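Local coordinates for sugar ABC transporter (Agrobacterium radiobacter, PDB 4RXT), which probably captures sugars in the periplasm for an ABC importer and here holds alpha-L-arabinopyranose in the cleft between its two lobes, at residues P8-D13 against I66-T71; S16-I21 against Q247-M252; G91-A96 against A144-Q149; L105-T110 against T275-V280; M204-G209 against D229-G234. All blocks are in the same frame, centred on the assembly; numbering follows the deposited sequence.

Contact 1 of 5, residues P8-D13 against I66-T71; sequences PIIVKD and IVISPT. With ARA (alpha-L-arabinopyranose), chain B.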
# COMPACT_ATOMS: atom_id res chain seq x y z
N PRO A 8 -0.26 21.04 1.64
CA PRO A 8 0.08 19.95 2.53
C PRO A 8 -0.17 18.59 1.91
O PRO A 8 -1.09 18.42 1.09
CB PRO A 8 -0.85 20.13 3.73
CG PRO A 8 -1.38 21.51 3.62
CD PRO A 8 -1.41 21.79 2.16
N ILE A 9 0.63 17.63 2.34
CA ILE A 9 0.39 16.21 2.06
C ILE A 9 0.20 15.49 3.39
O ILE A 9 0.99 15.68 4.34
CB ILE A 9 1.53 15.55 1.23
CG1 ILE A 9 1.12 14.11 0.85
CG2 ILE A 9 2.91 15.68 1.91
CD1 ILE A 9 1.93 13.56 -0.31
N ILE A 10 -0.87 14.70 3.44
CA ILE A 10 -1.25 13.98 4.64
C ILE A 10 -1.18 12.50 4.32
O ILE A 10 -1.96 11.99 3.53
CB ILE A 10 -2.69 14.34 5.11
CG1 ILE A 10 -2.81 15.85 5.32
CG2 ILE A 10 -3.06 13.57 6.39
CD1 ILE A 10 -4.23 16.33 5.52
N VAL A 11 -0.22 11.83 4.93
CA VAL A 11 -0.02 10.41 4.73
C VAL A 11 -0.67 9.61 5.85
O VAL A 11 -1.10 10.19 6.85
CB VAL A 11 1.45 10.05 4.58
CG1 VAL A 11 2.03 10.75 3.34
CG2 VAL A 11 2.23 10.41 5.84
N LYS A 12 -0.77 8.29 5.67
CA LYS A 12 -1.40 7.44 6.73
C LYS A 12 -0.52 7.31 7.98
O LYS A 12 -1.03 7.12 9.07
CB LYS A 12 -1.70 6.03 6.21
CG LYS A 12 -2.64 5.94 5.02
CD LYS A 12 -3.06 4.52 4.78
CE LYS A 12 -3.94 4.36 3.56
NZ LYS A 12 -4.45 2.95 3.50
N ASP A 13 0.81 7.28 7.80
CA ASP A 13 1.71 6.96 8.92
C ASP A 13 3.12 7.43 8.57
O ASP A 13 3.78 6.84 7.72
CB ASP A 13 1.69 5.45 9.22
CG ASP A 13 2.65 5.03 10.39
OD1 ASP A 13 3.44 5.86 10.89
OD2 ASP A 13 2.64 3.85 10.78
N ILE A 66 -4.90 20.25 -0.92
CA ILE A 66 -4.41 19.21 -0.03
C ILE A 66 -4.31 17.89 -0.79
O ILE A 66 -5.23 17.54 -1.56
CB ILE A 66 -5.34 19.02 1.22
CG1 ILE A 66 -5.26 20.25 2.14
CG2 ILE A 66 -5.00 17.74 1.99
CD1 ILE A 66 -6.43 20.37 3.11
N VAL A 67 -3.21 17.18 -0.56
CA VAL A 67 -3.04 15.81 -1.01
C VAL A 67 -3.19 14.90 0.20
O VAL A 67 -2.58 15.14 1.23
CB VAL A 67 -1.67 15.55 -1.68
CG1 VAL A 67 -1.51 14.08 -2.09
CG2 VAL A 67 -1.50 16.47 -2.88
N ILE A 68 -4.01 13.88 0.08
CA ILE A 68 -4.22 12.95 1.18
C ILE A 68 -4.30 11.50 0.73
O ILE A 68 -4.87 11.20 -0.32
CB ILE A 68 -5.49 13.32 2.01
CG1 ILE A 68 -5.69 12.42 3.23
CG2 ILE A 68 -6.76 13.35 1.15
CD1 ILE A 68 -6.63 12.98 4.28
N SER A 69 -3.73 10.62 1.56
CA SER A 69 -3.94 9.16 1.46
C SER A 69 -4.91 8.75 2.56
O SER A 69 -4.50 8.50 3.66
CB SER A 69 -2.61 8.38 1.61
OG SER A 69 -2.07 8.62 2.88
N PRO A 70 -6.22 8.67 2.23
CA PRO A 70 -7.19 8.37 3.27
C PRO A 70 -6.92 7.04 3.96
O PRO A 70 -6.84 6.01 3.31
CB PRO A 70 -8.53 8.35 2.54
CG PRO A 70 -8.31 9.10 1.27
CD PRO A 70 -6.85 8.93 0.93
N THR A 71 -6.85 7.06 5.29
CA THR A 71 -6.44 5.88 6.01
C THR A 71 -7.50 4.79 6.13
O THR A 71 -7.19 3.62 6.17
CB THR A 71 -5.78 6.26 7.35
OG1 THR A 71 -4.97 5.16 7.78
CG2 THR A 71 -6.83 6.62 8.37
C1 ARA B . 1.08 0.27 1.29
C2 ARA B . -0.38 0.59 0.95
C3 ARA B . -0.92 1.60 1.96
C4 ARA B . -0.67 1.14 3.40
C5 ARA B . 0.30 0.04 3.47
O1 ARA B . 1.03 -0.99 0.63
O2 ARA B . -0.49 1.16 -0.37
O3 ARA B . -2.30 1.86 1.65
O4 ARA B . -1.81 0.50 3.99
O5 ARA B . 1.47 0.20 2.65
O HOH W 1 -4.55 1.72 5.91
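I9 and V67 face the same side of the sheet with CG1 anti to the backbone N (chi1 -174° and 178°); the side chains lie side by side, pointing the same way, with I9 CD1 3.9 Å from V67 CG1. On the other face of the sheet I10 slants across I66 and I68, and its CD1 lies 3.9 Å from I66 CG2. Branched aliphatic residues suit both faces, because helix 17-33 covers I9 and helix 48-60 covers I10. The backbones run parallel: V67 N donates to P8 O at 3.0 Å, I10 N to V67 O at 2.8 Å, and S69 N to I10 O at 3.0 Å. These are neighbouring strands in the parallel sheet of the N-terminal lobe of a type I periplasmic binding protein, whose strands end at the sugar cleft. There S69 OG adds a weak bond to I10 O, and the chain of K12, extended beyond CG, passes T71 with CD 3.6 Å from OG1, a hydroxyl bonded to the carbonyl of E45. Lysine suits this place because its ammonium reaches the cleft: NZ donates to O3 of the arabinose at 3.0 Å and to a water at 2.7 Å.

Contact 2 of 5, residues S16-I21 against Q247-M252; sequences SFYWQI and QDPYRM. With ARA (alpha-L-arabinopyranose), chain B.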
# COMPACT_ATOMS: atom_id res chain seq x y z
N SER A 16 6.38 4.95 8.59
CA SER A 16 6.46 3.84 7.64
C SER A 16 7.37 4.21 6.47
O SER A 16 7.25 5.27 5.93
CB SER A 16 5.04 3.58 7.11
OG SER A 16 5.02 2.75 5.94
N PHE A 17 8.27 3.30 6.09
CA PHE A 17 9.16 3.56 4.95
C PHE A 17 8.38 3.85 3.68
O PHE A 17 8.79 4.67 2.87
CB PHE A 17 10.08 2.39 4.73
CG PHE A 17 11.06 2.59 3.62
CD1 PHE A 17 12.11 3.46 3.76
CD2 PHE A 17 10.91 1.89 2.44
CE1 PHE A 17 13.03 3.62 2.73
CE2 PHE A 17 11.81 2.02 1.41
CZ PHE A 17 12.86 2.91 1.55
N TYR A 18 7.28 3.13 3.47
CA TYR A 18 6.49 3.38 2.29
C TYR A 18 6.03 4.85 2.20
O TYR A 18 6.17 5.50 1.16
CB TYR A 18 5.26 2.48 2.32
CG TYR A 18 4.36 2.68 1.13
CD1 TYR A 18 4.57 2.02 -0.08
CD2 TYR A 18 3.24 3.53 1.21
CE1 TYR A 18 3.72 2.20 -1.16
CE2 TYR A 18 2.41 3.72 0.12
CZ TYR A 18 2.62 3.03 -1.05
OH TYR A 18 1.79 3.20 -2.14
N TRP A 19 5.46 5.34 3.30
CA TRP A 19 4.99 6.74 3.34
C TRP A 19 6.11 7.74 3.27
O TRP A 19 5.93 8.83 2.77
CB TRP A 19 4.06 7.02 4.55
CG TRP A 19 2.81 6.22 4.43
CD1 TRP A 19 2.45 5.16 5.18
CD2 TRP A 19 1.86 6.31 3.38
NE1 TRP A 19 1.31 4.59 4.69
CE2 TRP A 19 0.91 5.30 3.59
CE3 TRP A 19 1.71 7.16 2.29
CZ2 TRP A 19 -0.14 5.12 2.75
CZ3 TRP A 19 0.65 7.00 1.47
CH2 TRP A 19 -0.25 5.99 1.70
N GLN A 20 7.28 7.35 3.77
CA GLN A 20 8.47 8.20 3.64
C GLN A 20 8.91 8.36 2.17
O GLN A 20 9.39 9.41 1.76
CB GLN A 20 9.61 7.69 4.51
CG GLN A 20 9.26 7.88 5.98
CD GLN A 20 10.05 7.02 6.95
OE1 GLN A 20 10.97 6.28 6.56
NE2 GLN A 20 9.66 7.08 8.23
N ILE A 21 8.65 7.35 1.36
CA ILE A 21 8.93 7.45 -0.09
C ILE A 21 7.95 8.44 -0.71
O ILE A 21 8.33 9.32 -1.45
CB ILE A 21 8.82 6.10 -0.84
CG1 ILE A 21 9.87 5.09 -0.33
CG2 ILE A 21 9.01 6.33 -2.35
CD1 ILE A 21 9.60 3.66 -0.77
N GLN A 247 4.66 -0.95 -5.91
CA GLN A 247 3.89 0.18 -6.38
C GLN A 247 4.83 1.32 -6.73
O GLN A 247 6.04 1.14 -6.73
CB GLN A 247 2.96 0.61 -5.25
CG GLN A 247 2.03 -0.46 -4.71
CD GLN A 247 1.09 0.11 -3.67
OE1 GLN A 247 0.04 0.71 -3.98
NE2 GLN A 247 1.48 -0.03 -2.41
N ASP A 248 4.29 2.51 -7.01
CA ASP A 248 5.09 3.72 -7.26
C ASP A 248 4.73 4.85 -6.29
O ASP A 248 4.18 5.88 -6.68
CB ASP A 248 5.00 4.21 -8.72
CG ASP A 248 6.16 5.11 -9.13
OD1 ASP A 248 6.94 5.56 -8.27
OD2 ASP A 248 6.24 5.39 -10.36
N PRO A 249 5.06 4.67 -5.00
CA PRO A 249 4.75 5.69 -4.03
C PRO A 249 5.43 7.04 -4.30
O PRO A 249 4.84 8.06 -4.03
CB PRO A 249 5.23 5.10 -2.69
CG PRO A 249 6.21 4.01 -3.07
CD PRO A 249 5.60 3.47 -4.35
N TYR A 250 6.68 7.03 -4.80
CA TYR A 250 7.37 8.29 -5.11
C TYR A 250 6.55 9.13 -6.08
O TYR A 250 6.33 10.33 -5.86
CB TYR A 250 8.76 8.03 -5.68
CG TYR A 250 9.60 9.28 -5.82
CD1 TYR A 250 10.38 9.70 -4.78
CD2 TYR A 250 9.57 10.04 -7.00
CE1 TYR A 250 11.19 10.84 -4.89
CE2 TYR A 250 10.34 11.18 -7.14
CZ TYR A 250 11.15 11.59 -6.09
OH TYR A 250 11.92 12.72 -6.25
N ARG A 251 6.04 8.49 -7.13
CA ARG A 251 5.21 9.20 -8.11
C ARG A 251 3.90 9.68 -7.51
O ARG A 251 3.47 10.77 -7.83
CB ARG A 251 4.96 8.33 -9.34
CG ARG A 251 4.05 8.99 -10.36
CD ARG A 251 3.73 8.08 -11.51
NE ARG A 251 2.91 8.77 -12.48
CZ ARG A 251 2.33 8.17 -13.51
NH1 ARG A 251 2.49 6.87 -13.71
NH2 ARG A 251 1.62 8.88 -14.37
N MET A 252 3.26 8.86 -6.68
CA MET A 252 2.05 9.31 -5.98
C MET A 252 2.30 10.64 -5.24
O MET A 252 1.47 11.57 -5.30
CB MET A 252 1.47 8.23 -5.04
CG MET A 252 0.83 7.01 -5.72
SD MET A 252 0.29 5.82 -4.41
CE MET A 252 0.94 4.29 -5.10
C1 ARA B . 1.08 0.27 1.29
C2 ARA B . -0.38 0.59 0.95
C3 ARA B . -0.92 1.60 1.96
C4 ARA B . -0.67 1.14 3.40
C5 ARA B . 0.30 0.04 3.47
O1 ARA B . 1.03 -0.99 0.63
O2 ARA B . -0.49 1.16 -0.37
O3 ARA B . -2.30 1.86 1.65
O4 ARA B . -1.81 0.50 3.99
O5 ARA B . 1.47 0.20 2.65
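Y18 lies between P249 and the sugar, and this is the tight part of the contact. P249 CB sits 3.6 Å above one face of the phenol ring, offset toward the rim, in a CH-pi contact; C1 of the arabinose lies 3.7 Å above the opposite face, over the ring centre. Y18 CG is anti to the backbone N (chi1 179°), and the far end of the ring nears the second segment, where M252 CE is 3.3 Å from Y18 OH. That hydroxyl is bonded to D93. Near the hydroxyl end of the ring, the amide of Q247 is turned 17° from the ring plane and donates from NE2 to sugar O2 at 3.1 Å, almost straight (170°), while T107 holds OE1. The looser side is the more exposed one, where I21, about a turn after Y18, meets Y250 through carbon atoms: I21 CG2 is 3.7 Å from Y250 CB and equally far from P249 CG. Proline fits the first turn of helix 249-264, where it costs no helical hydrogen bond, and D248 caps R251 N. An aromatic face set against a pyranose carbon, with an amide nearby gripping a hydroxyl, is typical of carbohydrate-binding pockets.

Contact 3 of 5, residues G91-A96 against A144-Q149; sequences GIDSGA and AGSLEQ. With ARA (alpha-L-arabinopyranose), chain B.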
# COMPACT_ATOMS: atom_id res chain seq x y z
N GLY A 91 -6.56 12.91 -3.99
CA GLY A 91 -6.33 11.64 -3.28
C GLY A 91 -5.20 10.82 -3.86
O GLY A 91 -4.93 10.85 -5.07
N ILE A 92 -4.54 10.08 -2.97
CA ILE A 92 -3.55 9.09 -3.39
C ILE A 92 -3.75 7.76 -2.64
O ILE A 92 -4.29 7.72 -1.52
CB ILE A 92 -2.09 9.59 -3.26
CG1 ILE A 92 -1.73 9.91 -1.81
CG2 ILE A 92 -1.86 10.79 -4.16
CD1 ILE A 92 -0.23 10.07 -1.59
N ASP A 93 -3.31 6.68 -3.29
CA ASP A 93 -3.05 5.37 -2.64
C ASP A 93 -4.25 4.50 -2.26
O ASP A 93 -4.18 3.30 -2.45
CB ASP A 93 -2.06 5.53 -1.46
CG ASP A 93 -1.73 4.19 -0.81
OD1 ASP A 93 -0.83 3.49 -1.33
OD2 ASP A 93 -2.40 3.84 0.19
N SER A 94 -5.29 5.09 -1.68
CA SER A 94 -6.28 4.32 -0.94
C SER A 94 -7.56 5.14 -0.93
O SER A 94 -7.54 6.30 -0.60
CB SER A 94 -5.77 4.06 0.50
OG SER A 94 -6.56 3.14 1.21
N GLY A 95 -8.67 4.53 -1.31
CA GLY A 95 -9.90 5.28 -1.54
C GLY A 95 -10.64 5.71 -0.28
O GLY A 95 -10.36 5.25 0.82
N ALA A 96 -11.58 6.63 -0.49
CA ALA A 96 -12.48 7.05 0.57
C ALA A 96 -13.89 7.15 0.00
O ALA A 96 -14.11 7.33 -1.23
CB ALA A 96 -12.06 8.37 1.22
N ALA A 144 -9.45 -0.38 5.22
CA ALA A 144 -8.64 0.46 4.32
C ALA A 144 -9.05 0.22 2.88
O ALA A 144 -9.22 -0.90 2.47
CB ALA A 144 -7.12 0.18 4.48
N GLY A 145 -9.18 1.27 2.10
CA GLY A 145 -9.59 1.10 0.71
C GLY A 145 -8.62 0.22 -0.08
O GLY A 145 -9.00 -0.73 -0.74
N SER A 146 -7.33 0.56 0.00
CA SER A 146 -6.30 -0.17 -0.77
C SER A 146 -6.30 -1.66 -0.37
O SER A 146 -6.31 -2.55 -1.23
CB SER A 146 -4.91 0.46 -0.57
OG SER A 146 -4.64 0.49 0.81
N LEU A 147 -6.28 -1.91 0.93
CA LEU A 147 -6.12 -3.29 1.42
C LEU A 147 -7.35 -4.18 1.16
O LEU A 147 -7.23 -5.38 0.87
CB LEU A 147 -5.76 -3.31 2.90
CG LEU A 147 -4.55 -2.44 3.28
CD1 LEU A 147 -4.24 -2.61 4.78
CD2 LEU A 147 -3.30 -2.67 2.42
N GLU A 148 -8.54 -3.58 1.33
CA GLU A 148 -9.77 -4.35 1.05
C GLU A 148 -9.86 -4.74 -0.44
O GLU A 148 -10.30 -5.85 -0.80
CB GLU A 148 -11.00 -3.60 1.52
CG GLU A 148 -11.05 -3.44 3.03
CD GLU A 148 -11.02 -4.75 3.83
OE1 GLU A 148 -11.50 -5.82 3.35
OE2 GLU A 148 -10.57 -4.71 5.00
N GLN A 149 -9.42 -3.83 -1.30
CA GLN A 149 -9.38 -4.16 -2.73
C GLN A 149 -8.36 -5.26 -3.07
O GLN A 149 -8.62 -6.12 -3.89
CB GLN A 149 -9.15 -2.92 -3.58
CG GLN A 149 -10.35 -2.02 -3.55
CD GLN A 149 -10.17 -0.79 -4.40
OE1 GLN A 149 -9.10 -0.24 -4.46
NE2 GLN A 149 -11.23 -0.36 -5.07
C1 ARA B . 1.08 0.27 1.29
C2 ARA B . -0.38 0.59 0.95
C3 ARA B . -0.92 1.60 1.96
C4 ARA B . -0.67 1.14 3.40
C5 ARA B . 0.30 0.04 3.47
O1 ARA B . 1.03 -0.99 0.63
O2 ARA B . -0.49 1.16 -0.37
O3 ARA B . -2.30 1.86 1.65
O4 ARA B . -1.81 0.50 3.99
O5 ARA B . 1.47 0.20 2.65
O HOH W 2 -8.75 4.11 2.56
O HOH W 3 -8.59 1.92 -2.76
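S94 and S146 carry the direct hydrogen bonding of this contact: S146 N donates to S94 OG at 3.0 Å and 162°. S94 OG is anti to its own backbone N (chi1 -170°), which sends it toward the first turn of helix 145-161, where backbone N-H groups lack partners within the helix. A serine suits the place because its hydroxyl can accept and donate together; it also gives its proton to a water at 2.7 Å. That water takes a second bond from G145 N at 2.9 Å and donates to G95 O. A second water links G95 N to Q149 OE1. Van der Waals contact is slight: S146 CB rests 3.5 Å from D93 O, and glycine suits position 145 because a CB there would run into G95 N. The third kind runs through the arabinose. D93 spreads its carboxylate over two neighbouring hydroxyls, OD1 accepting from O2 at 2.5 Å and OD2 from O3 at 2.5 Å, the latter very short. S146 OG donates to the same O3 at 2.8 Å. D93 OD1 is also hydrogen-bonded to Y18 OH, and K12 NZ makes a weak bond to S94 OG. D93 stands on the N-terminal lobe and S146 on the C-terminal one, so the sugar bridges the two. With so little apolar surface, the junction is consistent with a cleft that closes on sugar and could part without exposing a hydrophobic core.

Contact 4 of 5, residues L105-T110 against T275-V280; sequences LTTDNT and TGANLV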
# COMPACT_ATOMS: atom_id res chain seq x y z
N LEU A 105 -4.59 9.42 -7.59
CA LEU A 105 -3.41 8.73 -8.13
C LEU A 105 -3.16 7.50 -7.26
O LEU A 105 -3.01 7.61 -6.03
CB LEU A 105 -2.18 9.63 -8.11
CG LEU A 105 -2.21 10.91 -8.94
CD1 LEU A 105 -2.80 12.07 -8.14
CD2 LEU A 105 -0.80 11.23 -9.41
N THR A 106 -3.18 6.33 -7.88
CA THR A 106 -3.20 5.08 -7.12
C THR A 106 -2.80 3.87 -7.95
O THR A 106 -2.99 3.85 -9.16
CB THR A 106 -4.60 4.84 -6.48
OG1 THR A 106 -4.58 3.68 -5.65
CG2 THR A 106 -5.69 4.68 -7.54
N THR A 107 -2.27 2.85 -7.27
CA THR A 107 -2.26 1.52 -7.83
C THR A 107 -3.72 1.07 -8.09
O THR A 107 -4.64 1.45 -7.37
CB THR A 107 -1.60 0.56 -6.82
OG1 THR A 107 -0.31 1.09 -6.48
CG2 THR A 107 -1.47 -0.90 -7.35
N ASP A 108 -3.91 0.23 -9.11
CA ASP A 108 -5.14 -0.53 -9.28
C ASP A 108 -5.03 -1.69 -8.27
O ASP A 108 -4.42 -2.71 -8.51
CB ASP A 108 -5.27 -1.03 -10.72
CG ASP A 108 -6.52 -1.88 -10.97
OD1 ASP A 108 -7.18 -2.41 -9.99
OD2 ASP A 108 -6.81 -2.05 -12.18
N ASN A 109 -5.61 -1.47 -7.11
CA ASN A 109 -5.41 -2.39 -5.99
C ASN A 109 -6.10 -3.74 -6.14
O ASN A 109 -5.59 -4.74 -5.67
CB ASN A 109 -5.74 -1.74 -4.66
CG ASN A 109 -4.66 -0.76 -4.27
OD1 ASN A 109 -3.51 -1.16 -4.06
ND2 ASN A 109 -5.01 0.53 -4.21
N THR A 110 -7.20 -3.78 -6.87
CA THR A 110 -7.84 -5.05 -7.13
C THR A 110 -6.93 -5.90 -8.04
O THR A 110 -6.69 -7.12 -7.77
CB THR A 110 -9.22 -4.85 -7.74
OG1 THR A 110 -9.98 -4.00 -6.87
CG2 THR A 110 -9.89 -6.19 -7.85
N THR A 275 -0.97 4.35 -11.29
CA THR A 275 0.48 4.48 -11.10
C THR A 275 1.24 3.13 -11.23
O THR A 275 2.49 3.09 -11.14
CB THR A 275 0.82 5.21 -9.77
OG1 THR A 275 0.13 4.61 -8.68
CG2 THR A 275 0.46 6.69 -9.85
N GLY A 276 0.51 2.04 -11.46
CA GLY A 276 1.10 0.76 -11.82
C GLY A 276 1.52 -0.14 -10.66
O GLY A 276 1.79 0.30 -9.53
N ALA A 277 1.57 -1.42 -10.99
CA ALA A 277 2.02 -2.47 -10.06
C ALA A 277 2.86 -3.49 -10.81
O ALA A 277 2.56 -3.84 -11.94
CB ALA A 277 0.84 -3.17 -9.43
N ASN A 278 3.91 -3.98 -10.16
CA ASN A 278 4.77 -5.02 -10.72
C ASN A 278 5.13 -6.06 -9.67
O ASN A 278 5.59 -5.71 -8.56
CB ASN A 278 6.08 -4.44 -11.29
CG ASN A 278 5.85 -3.59 -12.55
OD1 ASN A 278 5.86 -4.09 -13.68
ND2 ASN A 278 5.61 -2.30 -12.34
N LEU A 279 4.91 -7.32 -10.04
CA LEU A 279 5.40 -8.43 -9.22
C LEU A 279 6.91 -8.56 -9.39
O LEU A 279 7.42 -8.84 -10.46
CB LEU A 279 4.70 -9.73 -9.58
CG LEU A 279 5.13 -10.91 -8.70
CD1 LEU A 279 4.71 -10.74 -7.24
CD2 LEU A 279 4.65 -12.22 -9.28
N VAL A 280 7.58 -8.40 -8.26
CA VAL A 280 9.04 -8.45 -8.22
C VAL A 280 9.47 -9.73 -7.55
O VAL A 280 9.00 -10.06 -6.46
CB VAL A 280 9.60 -7.24 -7.47
CG1 VAL A 280 11.13 -7.32 -7.35
CG2 VAL A 280 9.18 -5.97 -8.18
O HOH W 4 1.48 2.37 -7.98
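T107 and T275 set their side chains at about a right angle to each other, and the two hydroxyls meet through a water instead of directly. In T107, OG1 lies beside the backbone N (chi1 -54°) and CG2 anti to it; OG1 therefore faces the water while CG2 turns to A277, 3.8 Å from its CB. The water donates to T107 OG1 at 2.7 Å and to G276 O at 2.6 Å, and is also hydrogen-bonded to T275 OG1 at 2.7 Å. T107 OG1 has a further partner, the side-chain carbonyl of Q247, a residue that binds the sugar. Threonine suits both positions, having a hydroxyl for the water and a methyl for dry packing: T275 CG2 turns back to L105, 4.3 Å from its CB. The backbones are joined by one bond, from T275 N to T106 O at 3.0 Å, with the donor well above the carbonyl plane (52° out of it), as the strands give way to loop. T106 OG1 donates to T107 O at 2.8 Å, within its own segment. G276 has a positive phi, in a conformation where a CB would press on the carbonyl O of T275. Here two of the crossings between the lobes run side by side, their touching parts 7° apart in direction. D108 caps the start of helix 109-128, M252 of helix 249-264 packs against both T107 and T275, L105 is backbone-bonded to G91 of strand 89-92 and to D93 just after it, and A277 touches V245 of strand 243-246.

Contact 5 of 5, residues M204-G209 against D229-G234; sequences MAQGVG and DDKTLG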
# COMPACT_ATOMS: atom_id res chain seq x y z
N MET A 204 2.84 -5.97 6.76
CA MET A 204 2.64 -7.40 6.86
C MET A 204 3.74 -8.22 6.18
O MET A 204 4.14 -9.28 6.69
CB MET A 204 1.25 -7.80 6.34
CG MET A 204 0.06 -7.31 7.17
SD MET A 204 0.02 -7.90 8.91
CE MET A 204 0.90 -6.57 9.77
N ALA A 205 4.25 -7.73 5.06
CA ALA A 205 5.42 -8.39 4.46
C ALA A 205 6.64 -8.46 5.41
O ALA A 205 7.31 -9.47 5.48
CB ALA A 205 5.80 -7.69 3.18
N GLN A 206 6.88 -7.38 6.12
CA GLN A 206 7.98 -7.36 7.11
C GLN A 206 7.76 -8.43 8.15
O GLN A 206 8.64 -9.22 8.43
CB GLN A 206 8.05 -5.99 7.80
CG GLN A 206 8.47 -4.83 6.90
CD GLN A 206 8.17 -3.46 7.52
OE1 GLN A 206 7.32 -3.31 8.41
NE2 GLN A 206 8.89 -2.46 7.06
N GLY A 207 6.61 -8.41 8.80
CA GLY A 207 6.31 -9.36 9.87
C GLY A 207 6.20 -10.81 9.46
O GLY A 207 6.74 -11.71 10.11
N VAL A 208 5.48 -11.07 8.37
CA VAL A 208 5.33 -12.44 7.87
C VAL A 208 6.68 -12.98 7.34
O VAL A 208 7.06 -14.13 7.63
CB VAL A 208 4.26 -12.50 6.77
CG1 VAL A 208 4.21 -13.86 6.08
CG2 VAL A 208 2.92 -12.16 7.39
N GLY A 209 7.39 -12.16 6.59
CA GLY A 209 8.70 -12.54 6.11
C GLY A 209 9.60 -12.89 7.28
O GLY A 209 10.36 -13.89 7.20
N ASP A 229 11.41 -2.56 1.09
CA ASP A 229 12.33 -1.86 2.01
C ASP A 229 13.56 -2.78 2.13
O ASP A 229 13.57 -3.85 1.57
CB ASP A 229 11.66 -1.47 3.35
CG ASP A 229 11.40 -2.63 4.29
OD1 ASP A 229 11.46 -3.83 3.93
OD2 ASP A 229 11.12 -2.31 5.46
N ASP A 230 14.57 -2.35 2.89
CA ASP A 230 15.81 -3.13 3.08
C ASP A 230 15.48 -4.54 3.59
O ASP A 230 15.96 -5.53 3.09
CB ASP A 230 16.74 -2.42 4.08
CG ASP A 230 17.59 -1.33 3.43
OD1 ASP A 230 17.48 -1.12 2.19
OD2 ASP A 230 18.40 -0.69 4.16
N LYS A 231 14.62 -4.62 4.59
CA LYS A 231 14.31 -5.89 5.20
C LYS A 231 13.61 -6.84 4.22
O LYS A 231 14.00 -8.01 4.09
CB LYS A 231 13.45 -5.65 6.42
CG LYS A 231 13.01 -6.91 7.12
CD LYS A 231 12.53 -6.60 8.53
CE LYS A 231 11.12 -7.08 8.76
NZ LYS A 231 10.49 -6.18 9.77
N THR A 232 12.54 -6.34 3.58
CA THR A 232 11.77 -7.21 2.68
C THR A 232 12.58 -7.59 1.42
O THR A 232 12.42 -8.69 0.89
CB THR A 232 10.44 -6.62 2.29
OG1 THR A 232 10.61 -5.32 1.74
CG2 THR A 232 9.54 -6.63 3.52
N LEU A 233 13.42 -6.67 0.95
CA LEU A 233 14.29 -6.99 -0.19
C LEU A 233 15.33 -8.04 0.23
O LEU A 233 15.65 -8.93 -0.54
CB LEU A 233 14.94 -5.74 -0.76
CG LEU A 233 13.97 -4.81 -1.50
CD1 LEU A 233 14.68 -3.51 -1.89
CD2 LEU A 233 13.32 -5.44 -2.74
N GLY A 234 15.79 -7.97 1.47
CA GLY A 234 16.67 -9.02 2.03
C GLY A 234 15.99 -10.39 2.04
O GLY A 234 16.58 -11.41 1.67
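Q206 and D229 tie together two neighbouring helices of the C-terminal lobe, a Rossmann-like alpha/beta domain in which helices 202-214 and 230-238 follow the parallel strands 194-199 and 222-226. In the first shell, Q206 NE2 donates to D229 OD2 at 2.7 Å, with the oxygen close to the amide plane; the two side chains cross at about a right angle, and NE2 comes to OD2 from above the carboxylate plane (40° out of it). A glutamine suits the site because its extended chain spans the gap and ends in a donor. K231 crosses Q206 in the same way, laying CE 3.4 Å from Q206 CB and 3.3 Å from Q206 O. Deeper in, T232 CG2 packs 3.9 Å from A205 CB, where a small residue and a beta-branched one let the segments approach with axes 9.3 Å apart and inclined at 49°. The second shell fixes these groups. D229 is the N-cap of helix 230-238, its CG between the backbone N and the carbonyl carbon (chi1 73°), and one carboxylate oxygen is committed to its own helix while the other reaches across to Q206. Just before helix 202-214, N201 OD1 accepts from M204 N; L202, in that helix, touches both D229 and T232. D227, another sugar-binding residue, precedes D229 by two residues, and its side chain lies about 6 Å from that of T232. T232 grips D229 OD1 twice, through its N at 2.8 Å and its OG1 at 2.8 Å, the two donors arriving from opposite faces of the carboxylate plane.

How the contacts relate
Contacts 1, 2 and 3 are buried and touch the arabinose; contacts 4 and 5 are partly buried, and contact 5 lies furthest from the centre of the chain. Contacts 1, 3 and 4 share the N-terminal sheet: strand 66-68 pairs with 89-92, which pairs with 103-106. Chemistry follows position. Contact 1 is aliphatic with regular strand pairing, contact 2 is aromatic, contacts 3 and 4 are polar and bridged by water where the lobes meet, and contact 5 joins helices of one lobe by a capping carboxylate. Hydrogen bonds connect the sugar-side groups: Y18 of contact 2 with D93 of contact 3, and Q247 of contact 2 with T107 of contact 4.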